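Long-range contact in riboflavin kinase, putative (Trypanosoma brucei, PDB 3BNW), which probably phosphorylates riboflavin with ATP to form the cofactor FMN: residues L58-V66 against F146-Q157. Residues are numbered along the deposited sequence; the frame is centred on the assembly and turned at random.
Sequences LVVYGWGTV and FTRDMLQKPQLQ
Tyr61 reaches from strand 58-66 across helix 146-151. Tyr61 CB sits 3.4 Å from Thr147 OG1 and also touches Thr147 CG2. The threonine hydroxyl is itself hydrogen-bonded to Asp143 O one turn earlier. With CG set between the backbone N and the carbonyl carbon (chi1 66°), the tyrosine ring comes to lie against Phe146 and Met150. Tyr61 CE2 meets Phe146 CE2 at 3.9 Å, and the Phe146 edge is directed at the Tyr61 face in an offset edge-to-face pair with planes 80° apart. On the other ortho-to-hydroxyl carbon, Tyr61 CE1 packs 3.8 Å from Met150 CB. At the tip, Tyr61 OH lies 3.6 Å from Met150 CE, the methionine chain being bent at chi2 and chi3, and hydrogen-bonds Gln11 OE1. Two residues on, Trp63 takes Leu151 CD2 over one indole face, toward the rim, 3.4 Å from Trp63 NE1. The same Trp63 NE1 donates to Leu156 O (3.0 Å, 157° at the hydrogen). Leu156 O lies near the indole plane, but the N-H approaches from above the carbonyl plane. Tyr61 and Trp63 thus join the strand to helix 146-151 and the short 154-157 segment, as the long helix packs on the outside of the antiparallel beta barrel characteristic of riboflavin kinases.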
ATOM      1  N   LEU A  58       0.174  -6.669   9.625  1.00 24.10           N
ATOM      2  CA  LEU A  58      -0.851  -6.961   8.617  1.00 23.60           C
ATOM      3  C   LEU A  58      -0.376  -6.759   7.191  1.00 22.72           C
ATOM      4  O   LEU A  58       0.481  -5.916   6.921  1.00 22.45           O
ATOM      5  CB  LEU A  58      -2.066  -6.053   8.812  1.00 23.71           C
ATOM      6  CG  LEU A  58      -2.784  -6.080  10.150  1.00 24.25           C
ATOM      7  CD1 LEU A  58      -3.875  -4.999  10.146  1.00 25.02           C
ATOM      8  CD2 LEU A  58      -3.363  -7.463  10.442  1.00 23.55           C
ATOM      9  N   VAL A  59      -0.965  -7.537   6.284  1.00 22.46           N
ATOM     10  CA  VAL A  59      -0.929  -7.259   4.849  1.00 21.89           C
ATOM     11  C   VAL A  59      -2.276  -6.642   4.480  1.00 22.26           C
ATOM     12  O   VAL A  59      -3.331  -7.236   4.745  1.00 22.61           O
ATOM     13  CB  VAL A  59      -0.734  -8.528   4.000  1.00 21.73           C
ATOM     14  CG1 VAL A  59      -0.738  -8.170   2.514  1.00 19.86           C
ATOM     15  CG2 VAL A  59       0.549  -9.247   4.389  1.00 20.20           C
ATOM     16  N   VAL A  60      -2.239  -5.452   3.884  1.00 22.14           N
ATOM     17  CA  VAL A  60      -3.455  -4.702   3.563  1.00 21.73           C
ATOM     18  C   VAL A  60      -3.544  -4.461   2.065  1.00 21.48           C
ATOM     19  O   VAL A  60      -2.600  -4.735   1.339  1.00 20.82           O
ATOM     20  CB  VAL A  60      -3.515  -3.343   4.313  1.00 21.45           C
ATOM     21  CG1 VAL A  60      -3.514  -3.572   5.818  1.00 21.78           C
ATOM     22  CG2 VAL A  60      -2.373  -2.425   3.889  1.00 19.52           C
ATOM     23  N   TYR A  61      -4.687  -3.943   1.621  1.00 21.39           N
ATOM     24  CA  TYR A  61      -4.941  -3.713   0.211  1.00 20.97           C
ATOM     25  C   TYR A  61      -5.739  -2.435  -0.024  1.00 20.81           C
ATOM     26  O   TYR A  61      -6.356  -1.894   0.893  1.00 21.06           O
ATOM     27  CB  TYR A  61      -5.678  -4.916  -0.384  1.00 21.10           C
ATOM     28  CG  TYR A  61      -7.076  -5.137   0.155  1.00 21.04           C
ATOM     29  CD1 TYR A  61      -8.180  -4.551  -0.462  1.00 21.94           C
ATOM     30  CD2 TYR A  61      -7.300  -5.929   1.271  1.00 20.77           C
ATOM     31  CE1 TYR A  61      -9.465  -4.744   0.023  1.00 21.32           C
ATOM     32  CE2 TYR A  61      -8.583  -6.132   1.759  1.00 21.05           C
ATOM     33  CZ  TYR A  61      -9.664  -5.534   1.131  1.00 20.88           C
ATOM     34  OH  TYR A  61     -10.945  -5.724   1.606  1.00 20.79           O
ATOM     35  N   GLY A  62      -5.728  -1.960  -1.266  1.00 20.63           N
ATOM     36  CA  GLY A  62      -6.499  -0.777  -1.644  1.00 20.19           C
ATOM     37  C   GLY A  62      -6.061  -0.202  -2.973  1.00 19.88           C
ATOM     38  O   GLY A  62      -5.523  -0.912  -3.813  1.00 19.36           O
ATOM     39  N   TRP A  63      -6.287   1.097  -3.150  1.00 20.10           N
ATOM     40  CA  TRP A  63      -5.915   1.805  -4.375  1.00 20.04           C
ATOM     41  C   TRP A  63      -4.744   2.727  -4.110  1.00 20.22           C
ATOM     42  O   TRP A  63      -4.664   3.331  -3.047  1.00 20.65           O
ATOM     43  CB  TRP A  63      -7.084   2.645  -4.882  1.00 19.99           C
ATOM     44  CG  TRP A  63      -8.259   1.848  -5.304  1.00 19.42           C
ATOM     45  CD1 TRP A  63      -9.405   1.657  -4.604  1.00 19.18           C
ATOM     46  CD2 TRP A  63      -8.412   1.134  -6.535  1.00 19.06           C
ATOM     47  NE1 TRP A  63     -10.266   0.867  -5.318  1.00 19.56           N
ATOM     48  CE2 TRP A  63      -9.680   0.528  -6.507  1.00 18.68           C
ATOM     49  CE3 TRP A  63      -7.598   0.949  -7.658  1.00 19.74           C
ATOM     50  CZ2 TRP A  63     -10.164  -0.255  -7.559  1.00 19.07           C
ATOM     51  CZ3 TRP A  63      -8.077   0.169  -8.706  1.00 19.70           C
ATOM     52  CH2 TRP A  63      -9.352  -0.422  -8.647  1.00 19.25           C
ATOM     53  N   GLY A  64      -3.844   2.844  -5.080  1.00 20.61           N
ATOM     54  CA  GLY A  64      -2.700   3.740  -4.953  1.00 20.74           C
ATOM     55  C   GLY A  64      -2.343   4.435  -6.247  1.00 20.82           C
ATOM     56  O   GLY A  64      -2.765   4.019  -7.323  1.00 20.65           O
ATOM     57  N   THR A  65      -1.559   5.500  -6.134  1.00 21.27           N
ATOM     58  CA  THR A  65      -1.050   6.212  -7.306  1.00 22.25           C
ATOM     59  C   THR A  65       0.419   6.567  -7.092  1.00 22.84           C
ATOM     60  O   THR A  65       0.893   6.622  -5.952  1.00 23.38           O
ATOM     61  CB  THR A  65      -1.860   7.513  -7.586  1.00 22.26           C
ATOM     62  OG1 THR A  65      -1.667   8.450  -6.519  1.00 22.37           O
ATOM     63  CG2 THR A  65      -3.350   7.203  -7.721  1.00 21.69           C
ATOM     64  N   VAL A  66       1.126   6.800  -8.193  1.00 23.25           N
ATOM     65  CA  VAL A  66       2.531   7.193  -8.160  1.00 23.93           C
ATOM     66  C   VAL A  66       2.698   8.477  -8.971  1.00 24.42           C
ATOM     67  O   VAL A  66       2.161   8.598 -10.071  1.00 23.87           O
ATOM     68  CB  VAL A  66       3.449   6.061  -8.696  1.00 23.89           C
ATOM     69  CG1 VAL A  66       4.884   6.542  -8.851  1.00 24.20           C
ATOM     70  CG2 VAL A  66       3.398   4.875  -7.765  1.00 23.87           C
ATOM     71  N   PHE A 146      -7.068 -11.981  -4.300  1.00 28.62           N
ATOM     72  CA  PHE A 146      -8.024 -11.516  -3.303  1.00 29.06           C
ATOM     73  C   PHE A 146      -8.209 -10.009  -3.425  1.00 29.49           C
ATOM     74  O   PHE A 146      -9.328  -9.523  -3.576  1.00 29.52           O
ATOM     75  CB  PHE A 146      -7.531 -11.875  -1.899  1.00 28.84           C
ATOM     76  CG  PHE A 146      -8.433 -11.402  -0.795  1.00 29.59           C
ATOM     77  CD1 PHE A 146      -9.695 -11.960  -0.623  1.00 29.73           C
ATOM     78  CD2 PHE A 146      -8.018 -10.412   0.088  1.00 29.50           C
ATOM     79  CE1 PHE A 146     -10.531 -11.530   0.404  1.00 28.75           C
ATOM     80  CE2 PHE A 146      -8.849  -9.981   1.118  1.00 28.49           C
ATOM     81  CZ  PHE A 146     -10.106 -10.542   1.273  1.00 28.40           C
ATOM     82  N   THR A 147      -7.093  -9.287  -3.374  1.00 29.94           N
ATOM     83  CA  THR A 147      -7.075  -7.838  -3.546  1.00 30.18           C
ATOM     84  C   THR A 147      -7.800  -7.410  -4.818  1.00 30.60           C
ATOM     85  O   THR A 147      -8.504  -6.407  -4.822  1.00 30.67           O
ATOM     86  CB  THR A 147      -5.619  -7.309  -3.584  1.00 30.37           C
ATOM     87  OG1 THR A 147      -4.983  -7.560  -2.323  1.00 28.88           O
ATOM     88  CG2 THR A 147      -5.584  -5.808  -3.887  1.00 30.80           C
ATOM     89  N   ARG A 148      -7.628  -8.180  -5.888  1.00 31.33           N
ATOM     90  CA  ARG A 148      -8.318  -7.924  -7.152  1.00 32.08           C
ATOM     91  C   ARG A 148      -9.810  -8.239  -7.091  1.00 31.99           C
ATOM     92  O   ARG A 148     -10.617  -7.485  -7.625  1.00 32.28           O
ATOM     93  CB  ARG A 148      -7.655  -8.705  -8.289  1.00 32.19           C
ATOM     94  CG  ARG A 148      -6.322  -8.115  -8.667  1.00 33.14           C
ATOM     95  CD  ARG A 148      -5.744  -8.682  -9.943  1.00 33.60           C
ATOM     96  NE  ARG A 148      -4.768  -7.744 -10.493  1.00 35.38           N
ATOM     97  CZ  ARG A 148      -3.864  -8.031 -11.423  1.00 36.83           C
ATOM     98  NH1 ARG A 148      -3.777  -9.251 -11.947  1.00 38.24           N
ATOM     99  NH2 ARG A 148      -3.032  -7.079 -11.832  1.00 37.28           N
ATOM    100  N   ASP A 149     -10.176  -9.345  -6.448  1.00 31.94           N
ATOM    101  CA  ASP A 149     -11.587  -9.723  -6.308  1.00 31.67           C
ATOM    102  C   ASP A 149     -12.355  -8.735  -5.432  1.00 31.20           C
ATOM    103  O   ASP A 149     -13.515  -8.419  -5.714  1.00 31.18           O
ATOM    104  CB  ASP A 149     -11.720 -11.148  -5.746  1.00 31.79           C
ATOM    105  CG  ASP A 149     -11.306 -12.224  -6.751  1.00 32.66           C
ATOM    106  OD1 ASP A 149     -11.080 -11.898  -7.940  1.00 34.07           O
ATOM    107  OD2 ASP A 149     -11.208 -13.402  -6.353  1.00 33.15           O
ATOM    108  N   MET A 150     -11.702  -8.245  -4.380  1.00 30.70           N
ATOM    109  CA  MET A 150     -12.317  -7.282  -3.464  1.00 30.39           C
ATOM    110  C   MET A 150     -12.533  -5.926  -4.131  1.00 30.81           C
ATOM    111  O   MET A 150     -13.580  -5.309  -3.963  1.00 30.76           O
ATOM    112  CB  MET A 150     -11.455  -7.098  -2.209  1.00 29.85           C
ATOM    113  CG  MET A 150     -11.365  -8.324  -1.301  1.00 28.26           C
ATOM    114  SD  MET A 150     -12.947  -8.964  -0.726  1.00 23.53           S
ATOM    115  CE  MET A 150     -13.649  -7.486  -0.010  1.00 26.69           C
ATOM    116  N   LEU A 151     -11.541  -5.474  -4.895  1.00 31.49           N
ATOM    117  CA  LEU A 151     -11.590  -4.150  -5.522  1.00 31.74           C
ATOM    118  C   LEU A 151     -12.545  -4.082  -6.718  1.00 32.18           C
ATOM    119  O   LEU A 151     -12.869  -2.986  -7.185  1.00 32.10           O
ATOM    120  CB  LEU A 151     -10.182  -3.690  -5.930  1.00 31.59           C
ATOM    121  CG  LEU A 151      -9.218  -3.370  -4.775  1.00 31.47           C
ATOM    122  CD1 LEU A 151      -7.812  -3.155  -5.308  1.00 31.13           C
ATOM    123  CD2 LEU A 151      -9.666  -2.158  -3.969  1.00 30.60           C
ATOM    124  N   GLN A 152     -12.996  -5.236  -7.211  1.00 32.60           N
ATOM    125  CA  GLN A 152     -14.031  -5.270  -8.249  1.00 33.02           C
ATOM    126  C   GLN A 152     -15.417  -4.960  -7.675  1.00 33.00           C
ATOM    127  O   GLN A 152     -16.341  -4.627  -8.422  1.00 33.01           O
ATOM    128  CB  GLN A 152     -14.053  -6.627  -8.968  1.00 33.19           C
ATOM    129  CG  GLN A 152     -12.817  -6.915  -9.822  1.00 34.39           C
ATOM    130  CD  GLN A 152     -12.816  -6.180 -11.153  1.00 36.09           C
ATOM    131  OE1 GLN A 152     -13.081  -4.980 -11.212  1.00 37.43           O
ATOM    132  NE2 GLN A 152     -12.502  -6.900 -12.231  1.00 36.55           N
ATOM    133  N   LYS A 153     -15.557  -5.060  -6.354  1.00 33.09           N
ATOM    134  CA  LYS A 153     -16.837  -4.817  -5.696  1.00 33.32           C
ATOM    135  C   LYS A 153     -17.254  -3.357  -5.896  1.00 33.37           C
ATOM    136  O   LYS A 153     -16.449  -2.451  -5.674  1.00 33.28           O
ATOM    137  CB  LYS A 153     -16.764  -5.179  -4.207  1.00 33.23           C
ATOM    138  CG  LYS A 153     -16.512  -6.674  -3.962  1.00 33.58           C
ATOM    139  CD  LYS A 153     -16.068  -6.996  -2.537  1.00 33.48           C
ATOM    140  CE  LYS A 153     -17.229  -7.381  -1.634  1.00 33.99           C
ATOM    141  NZ  LYS A 153     -16.759  -7.829  -0.283  1.00 33.85           N
ATOM    142  N   PRO A 154     -18.509  -3.124  -6.333  1.00 33.58           N
ATOM    143  CA  PRO A 154     -18.980  -1.778  -6.683  1.00 33.59           C
ATOM    144  C   PRO A 154     -18.667  -0.717  -5.625  1.00 33.65           C
ATOM    145  O   PRO A 154     -18.293   0.406  -5.968  1.00 33.54           O
ATOM    146  CB  PRO A 154     -20.495  -1.961  -6.815  1.00 33.65           C
ATOM    147  CG  PRO A 154     -20.678  -3.381  -7.183  1.00 33.58           C
ATOM    148  CD  PRO A 154     -19.570  -4.137  -6.512  1.00 33.69           C
ATOM    149  N   GLN A 155     -18.824  -1.085  -4.357  1.00 33.74           N
ATOM    150  CA  GLN A 155     -18.560  -0.187  -3.237  1.00 34.04           C
ATOM    151  C   GLN A 155     -17.095   0.257  -3.227  1.00 33.64           C
ATOM    152  O   GLN A 155     -16.806   1.455  -3.182  1.00 33.75           O
ATOM    153  CB  GLN A 155     -18.911  -0.889  -1.919  1.00 34.18           C
ATOM    154  CG  GLN A 155     -19.080   0.033  -0.716  1.00 34.91           C
ATOM    155  CD  GLN A 155     -19.005  -0.720   0.612  1.00 35.04           C
ATOM    156  OE1 GLN A 155     -18.070  -1.494   0.850  1.00 35.61           O
ATOM    157  NE2 GLN A 155     -19.986  -0.488   1.486  1.00 35.37           N
ATOM    158  N   LEU A 156     -16.187  -0.718  -3.299  1.00 33.21           N
ATOM    159  CA  LEU A 156     -14.736  -0.474  -3.202  1.00 32.46           C
ATOM    160  C   LEU A 156     -14.112   0.070  -4.488  1.00 32.00           C
ATOM    161  O   LEU A 156     -13.147   0.822  -4.428  1.00 31.41           O
ATOM    162  CB  LEU A 156     -14.000  -1.754  -2.771  1.00 32.46           C
ATOM    163  CG  LEU A 156     -13.850  -2.022  -1.267  1.00 31.77           C
ATOM    164  CD1 LEU A 156     -15.085  -1.635  -0.477  1.00 31.42           C
ATOM    165  CD2 LEU A 156     -13.509  -3.486  -1.032  1.00 32.20           C
ATOM    166  N   GLN A 157     -14.655  -0.319  -5.637  1.00 31.98           N
ATOM    167  CA  GLN A 157     -14.196   0.187  -6.939  1.00 32.12           C
ATOM    168  C   GLN A 157     -14.277   1.725  -7.031  1.00 32.26           C
ATOM    169  O   GLN A 157     -13.444   2.361  -7.687  1.00 32.33           O
ATOM    170  CB  GLN A 157     -15.033  -0.449  -8.062  1.00 32.34           C
ATOM    171  CG  GLN A 157     -14.611  -0.108  -9.496  1.00 32.35           C
ATOM    172  CD  GLN A 157     -13.695  -1.150 -10.113  1.00 33.42           C
ATOM    173  OE1 GLN A 157     -13.948  -1.636 -11.217  1.00 33.44           O
ATOM    174  NE2 GLN A 157     -12.626  -1.504  -9.402  1.00 33.90           N
TER